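PDB 2E87: OBG-type G domain-containing protein from Pyrococcus horikoshii, which binds GDP in an Obg-type G domain that follows an N-terminal helical bundle, and is probably a GTP-binding protein of the NOG1 family. Local coordinates for residues Leu264-His275 with Arg300-Leu310. Numbering follows the deposited sequence.
Sequences LEEQIHLFEEVH and RLEKFVKEKGL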
loop_
_atom_site.group_PDB
_atom_site.type_symbol
_atom_site.label_atom_id
_atom_site.label_comp_id
_atom_site.label_asym_id
_atom_site.label_seq_id
_atom_site.Cartn_x
_atom_site.Cartn_y
_atom_site.Cartn_z
ATOM N N LEU A 264 -15.597 19.532 26.943
ATOM C CA LEU A 264 -15.621 20.329 25.728
ATOM C C LEU A 264 -14.262 20.948 25.407
ATOM O O LEU A 264 -13.877 20.988 24.248
ATOM C CB LEU A 264 -16.669 21.428 25.850
ATOM C CG LEU A 264 -16.761 22.402 24.682
ATOM C CD1 LEU A 264 -17.241 21.683 23.435
ATOM C CD2 LEU A 264 -17.711 23.515 25.045
ATOM N N GLU A 265 -13.534 21.423 26.421
ATOM C CA GLU A 265 -12.219 22.037 26.194
ATOM C C GLU A 265 -11.222 21.042 25.578
ATOM O O GLU A 265 -10.428 21.411 24.722
ATOM C CB GLU A 265 -11.620 22.588 27.494
ATOM C CG GLU A 265 -12.568 23.421 28.363
ATOM C CD GLU A 265 -13.422 22.567 29.311
ATOM O OE1 GLU A 265 -12.853 21.821 30.176
ATOM O OE2 GLU A 265 -14.666 22.656 29.188
ATOM N N GLU A 266 -11.249 19.791 26.031
ATOM C CA GLU A 266 -10.351 18.775 25.491
ATOM C C GLU A 266 -10.714 18.442 24.032
ATOM O O GLU A 266 -9.841 18.178 23.208
ATOM C CB GLU A 266 -10.401 17.509 26.345
ATOM C CG GLU A 266 -9.779 17.646 27.738
ATOM C CD GLU A 266 -9.738 16.331 28.494
ATOM O OE1 GLU A 266 -9.964 15.271 27.865
ATOM O OE2 GLU A 266 -9.472 16.343 29.710
ATOM N N GLN A 267 -12.001 18.463 23.712
ATOM C CA GLN A 267 -12.428 18.184 22.353
ATOM C C GLN A 267 -11.941 19.325 21.481
ATOM O O GLN A 267 -11.527 19.106 20.350
ATOM C CB GLN A 267 -13.953 18.077 22.259
ATOM C CG GLN A 267 -14.545 16.852 22.919
ATOM C CD GLN A 267 -16.071 16.858 22.870
ATOM O OE1 GLN A 267 -16.667 16.991 21.801
ATOM N NE2 GLN A 267 -16.707 16.716 24.033
ATOM N N ILE A 268 -11.990 20.549 21.993
ATOM C CA ILE A 268 -11.511 21.684 21.198
ATOM C C ILE A 268 -9.994 21.572 20.964
ATOM O O ILE A 268 -9.503 21.857 19.876
ATOM C CB ILE A 268 -11.834 23.046 21.875
ATOM C CG1 ILE A 268 -13.301 23.406 21.653
ATOM C CG2 ILE A 268 -10.971 24.151 21.297
ATOM C CD1 ILE A 268 -13.752 24.612 22.482
ATOM N N HIS A 269 -9.245 21.147 21.970
ATOM C CA HIS A 269 -7.809 21.038 21.760
ATOM C C HIS A 269 -7.533 20.065 20.638
ATOM O O HIS A 269 -6.712 20.337 19.764
ATOM C CB HIS A 269 -7.101 20.585 23.032
ATOM C CG HIS A 269 -7.070 21.630 24.099
ATOM N ND1 HIS A 269 -6.759 21.345 25.412
ATOM C CD2 HIS A 269 -7.298 22.964 24.045
ATOM C CE1 HIS A 269 -6.798 22.460 26.120
ATOM N NE2 HIS A 269 -7.123 23.456 25.315
ATOM N N LEU A 270 -8.235 18.936 20.655
ATOM C CA LEU A 270 -8.039 17.922 19.635
ATOM C C LEU A 270 -8.424 18.469 18.275
ATOM O O LEU A 270 -7.704 18.271 17.297
ATOM C CB LEU A 270 -8.862 16.666 19.935
ATOM C CG LEU A 270 -8.522 15.489 19.017
ATOM C CD1 LEU A 270 -7.066 15.096 19.215
ATOM C CD2 LEU A 270 -9.437 14.316 19.321
ATOM N N PHE A 271 -9.556 19.159 18.207
ATOM C CA PHE A 271 -9.980 19.719 16.938
ATOM C C PHE A 271 -8.880 20.614 16.355
ATOM O O PHE A 271 -8.576 20.550 15.166
ATOM C CB PHE A 271 -11.250 20.544 17.110
ATOM C CG PHE A 271 -11.505 21.474 15.972
ATOM C CD1 PHE A 271 -12.065 21.011 14.789
ATOM C CD2 PHE A 271 -11.105 22.799 16.046
ATOM C CE1 PHE A 271 -12.217 21.857 13.693
ATOM C CE2 PHE A 271 -11.251 23.655 14.949
ATOM C CZ PHE A 271 -11.809 23.178 13.773
ATOM N N GLU A 272 -8.286 21.451 17.198
ATOM C CA GLU A 272 -7.248 22.367 16.741
ATOM C C GLU A 272 -5.991 21.635 16.262
ATOM O O GLU A 272 -5.364 22.032 15.283
ATOM C CB GLU A 272 -6.903 23.369 17.846
ATOM C CG GLU A 272 -8.129 24.080 18.384
ATOM C CD GLU A 272 -7.813 25.100 19.462
ATOM O OE1 GLU A 272 -7.136 24.739 20.460
ATOM O OE2 GLU A 272 -8.259 26.263 19.306
ATOM N N GLU A 273 -5.623 20.566 16.951
ATOM C CA GLU A 273 -4.465 19.793 16.549
ATOM C C GLU A 273 -4.750 19.084 15.215
ATOM O O GLU A 273 -3.888 19.020 14.349
ATOM C CB GLU A 273 -4.125 18.762 17.615
ATOM C CG GLU A 273 -2.697 18.291 17.528
ATOM C CD GLU A 273 -2.484 16.980 18.229
ATOM O OE1 GLU A 273 -2.921 15.951 17.682
ATOM O OE2 GLU A 273 -1.893 16.975 19.327
ATOM N N VAL A 274 -5.961 18.563 15.046
ATOM C CA VAL A 274 -6.319 17.872 13.811
ATOM C C VAL A 274 -6.526 18.853 12.664
ATOM O O VAL A 274 -6.137 18.583 11.522
ATOM C CB VAL A 274 -7.601 17.012 14.012
ATOM C CG1 VAL A 274 -8.106 16.466 12.684
ATOM C CG2 VAL A 274 -7.297 15.859 14.948
ATOM N N HIS A 275 -7.138 19.993 12.970
ATOM C CA HIS A 275 -7.412 21.029 11.973
ATOM C C HIS A 275 -6.115 21.581 11.398
ATOM O O HIS A 275 -6.062 22.029 10.235
ATOM C CB HIS A 275 -8.190 22.187 12.608
ATOM C CG HIS A 275 -8.717 23.172 11.615
ATOM N ND1 HIS A 275 -8.645 24.534 11.806
ATOM C CD2 HIS A 275 -9.341 22.990 10.428
ATOM C CE1 HIS A 275 -9.203 25.150 10.779
ATOM N NE2 HIS A 275 -9.632 24.235 9.928
ATOM N N ARG A 300 -21.186 27.769 23.536
ATOM C CA ARG A 300 -19.740 27.933 23.537
ATOM C C ARG A 300 -19.156 27.316 22.276
ATOM O O ARG A 300 -18.269 27.893 21.645
ATOM C CB ARG A 300 -19.117 27.263 24.764
ATOM C CG ARG A 300 -17.592 27.209 24.707
ATOM C CD ARG A 300 -16.982 28.609 24.605
ATOM N NE ARG A 300 -15.623 28.597 24.063
ATOM C CZ ARG A 300 -14.615 27.884 24.555
ATOM N NH1 ARG A 300 -14.803 27.107 25.613
ATOM N NH2 ARG A 300 -13.414 27.952 23.990
ATOM N N LEU A 301 -19.659 26.143 21.909
ATOM C CA LEU A 301 -19.170 25.459 20.721
ATOM C C LEU A 301 -19.414 26.263 19.453
ATOM O O LEU A 301 -18.466 26.599 18.745
ATOM C CB LEU A 301 -19.807 24.077 20.591
ATOM C CG LEU A 301 -18.784 22.948 20.709
ATOM C CD1 LEU A 301 -19.460 21.612 20.496
ATOM C CD2 LEU A 301 -17.687 23.150 19.680
ATOM N N GLU A 302 -20.674 26.576 19.159
ATOM C CA GLU A 302 -20.977 27.352 17.961
ATOM C C GLU A 302 -20.128 28.615 17.931
ATOM O O GLU A 302 -19.570 28.971 16.895
ATOM C CB GLU A 302 -22.457 27.728 17.907
ATOM C CG GLU A 302 -23.385 26.543 17.773
ATOM C CD GLU A 302 -24.612 26.863 16.943
ATOM O OE1 GLU A 302 -24.442 27.224 15.759
ATOM O OE2 GLU A 302 -25.741 26.754 17.469
ATOM N N LYS A 303 -20.022 29.279 19.077
ATOM C CA LYS A 303 -19.237 30.499 19.181
ATOM C C LYS A 303 -17.833 30.181 18.701
ATOM O O LYS A 303 -17.379 30.710 17.691
ATOM C CB LYS A 303 -19.213 30.978 20.633
ATOM C CG LYS A 303 -18.875 32.455 20.823
ATOM C CD LYS A 303 -19.207 32.901 22.251
ATOM C CE LYS A 303 -19.160 34.421 22.413
ATOM N NZ LYS A 303 -19.693 34.869 23.741
ATOM N N PHE A 304 -17.157 29.298 19.428
ATOM C CA PHE A 304 -15.799 28.874 19.091
ATOM C C PHE A 304 -15.649 28.505 17.619
ATOM O O PHE A 304 -14.719 28.955 16.945
ATOM C CB PHE A 304 -15.409 27.661 19.936
ATOM C CG PHE A 304 -14.184 26.951 19.443
ATOM C CD1 PHE A 304 -12.924 27.491 19.640
ATOM C CD2 PHE A 304 -14.293 25.750 18.763
ATOM C CE1 PHE A 304 -11.787 26.842 19.165
ATOM C CE2 PHE A 304 -13.165 25.093 18.285
ATOM C CZ PHE A 304 -11.910 25.641 18.487
ATOM N N VAL A 305 -16.562 27.670 17.130
ATOM C CA VAL A 305 -16.521 27.219 15.746
ATOM C C VAL A 305 -16.597 28.357 14.749
ATOM O O VAL A 305 -15.726 28.500 13.894
ATOM C CB VAL A 305 -17.661 26.234 15.438
ATOM C CG1 VAL A 305 -17.676 25.910 13.952
ATOM C CG2 VAL A 305 -17.479 24.967 16.245
ATOM N N LYS A 306 -17.644 29.166 14.849
ATOM C CA LYS A 306 -17.799 30.276 13.927
ATOM C C LYS A 306 -16.591 31.206 13.973
ATOM O O LYS A 306 -16.261 31.844 12.978
ATOM C CB LYS A 306 -19.107 31.018 14.217
ATOM C CG LYS A 306 -20.321 30.174 13.843
ATOM C CD LYS A 306 -21.644 30.767 14.284
ATOM C CE LYS A 306 -22.799 29.851 13.873
ATOM N NZ LYS A 306 -24.129 30.299 14.372
ATOM N N GLU A 307 -15.915 31.253 15.114
ATOM C CA GLU A 307 -14.735 32.094 15.252
ATOM C C GLU A 307 -13.567 31.562 14.432
ATOM O O GLU A 307 -12.615 32.292 14.158
ATOM C CB GLU A 307 -14.316 32.201 16.717
ATOM C CG GLU A 307 -15.304 32.953 17.583
ATOM C CD GLU A 307 -14.799 33.142 18.997
ATOM O OE1 GLU A 307 -13.704 33.725 19.155
ATOM O OE2 GLU A 307 -15.494 32.709 19.946
ATOM N N LYS A 308 -13.629 30.290 14.048
ATOM C CA LYS A 308 -12.566 29.692 13.242
ATOM C C LYS A 308 -12.939 29.791 11.767
ATOM O O LYS A 308 -12.223 29.294 10.899
ATOM C CB LYS A 308 -12.360 28.219 13.614
ATOM C CG LYS A 308 -11.865 27.975 15.030
ATOM C CD LYS A 308 -10.396 28.301 15.182
ATOM C CE LYS A 308 -9.936 28.012 16.595
ATOM N NZ LYS A 308 -8.494 28.317 16.776
ATOM N N GLY A 309 -14.069 30.430 11.494
ATOM C CA GLY A 309 -14.519 30.591 10.122
ATOM C C GLY A 309 -15.313 29.417 9.579
ATOM O O GLY A 309 -15.443 29.252 8.366
ATOM N N LEU A 310 -15.857 28.601 10.475
ATOM C CA LEU A 310 -16.625 27.442 10.064
ATOM C C LEU A 310 -18.074 27.539 10.509
ATOM O O LEU A 310 -18.368 27.975 11.619
ATOM C CB LEU A 310 -15.991 26.179 10.639
ATOM C CG LEU A 310 -14.577 25.902 10.136
ATOM C CD1 LEU A 310 -13.860 24.957 11.086
ATOM C CD2 LEU A 310 -14.654 25.338 8.726
#
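Helices 264-277 and 295-307 of the Obg-type G domain lie side by side; their segments 264-275 and 300-307 run almost parallel (18°), axes 11.7 Å apart, and the ring of Phe304 lies between them, meeting Ile268, Phe271 and Glu272. A chi1 of 166° swings the Phe304 ring away from its own backbone N and toward helix 264-277. Ile268 lies over one face of the ring: CG1 stands 4.0 Å from the centroid, close to the ring normal, in a CH-pi contact, while CG2 presses against CZ at 3.3 Å. The aliphatic CG of Lys308, one turn on, lies over the opposite face, toward its rim. Phe271 CD2 comes to the rim, 3.8 Å from Phe304 CE2, the two ring planes being nearly perpendicular at 85°. Replacing Phe304 by alanine would take the ring away, and the helices would probably be left with a gap and Ile268 without the face its CG1 lies over.

Such side-by-side helices, each following a parallel strand, are characteristic of the P-loop GTPase fold; here they pack on strands 249-254 and 283-287, where Leu301 touches Phe254 and Ile287. At the N-terminal end of 264-275, Leu264 splits its methyls between two partners, CD1 against Leu301 CG (3.4 Å) and CD2 against the aliphatic part of Arg300. The arginine chain, bent at chi2, brings its guanidinium back so that one face lies on Ile268 CD1. At the other end, a Schellman motif with Gly309 at positive phi closes the second helix, and Leu310 beyond it sets CD1 3.8 Å from Phe271 CZ. At the partly exposed side of the contact, Glu272 OE2 lies in the plane of the Phe304 ring at its edge and accepts a weak, salt-bridging hydrogen bond from Lys308 NZ at 3.3 Å.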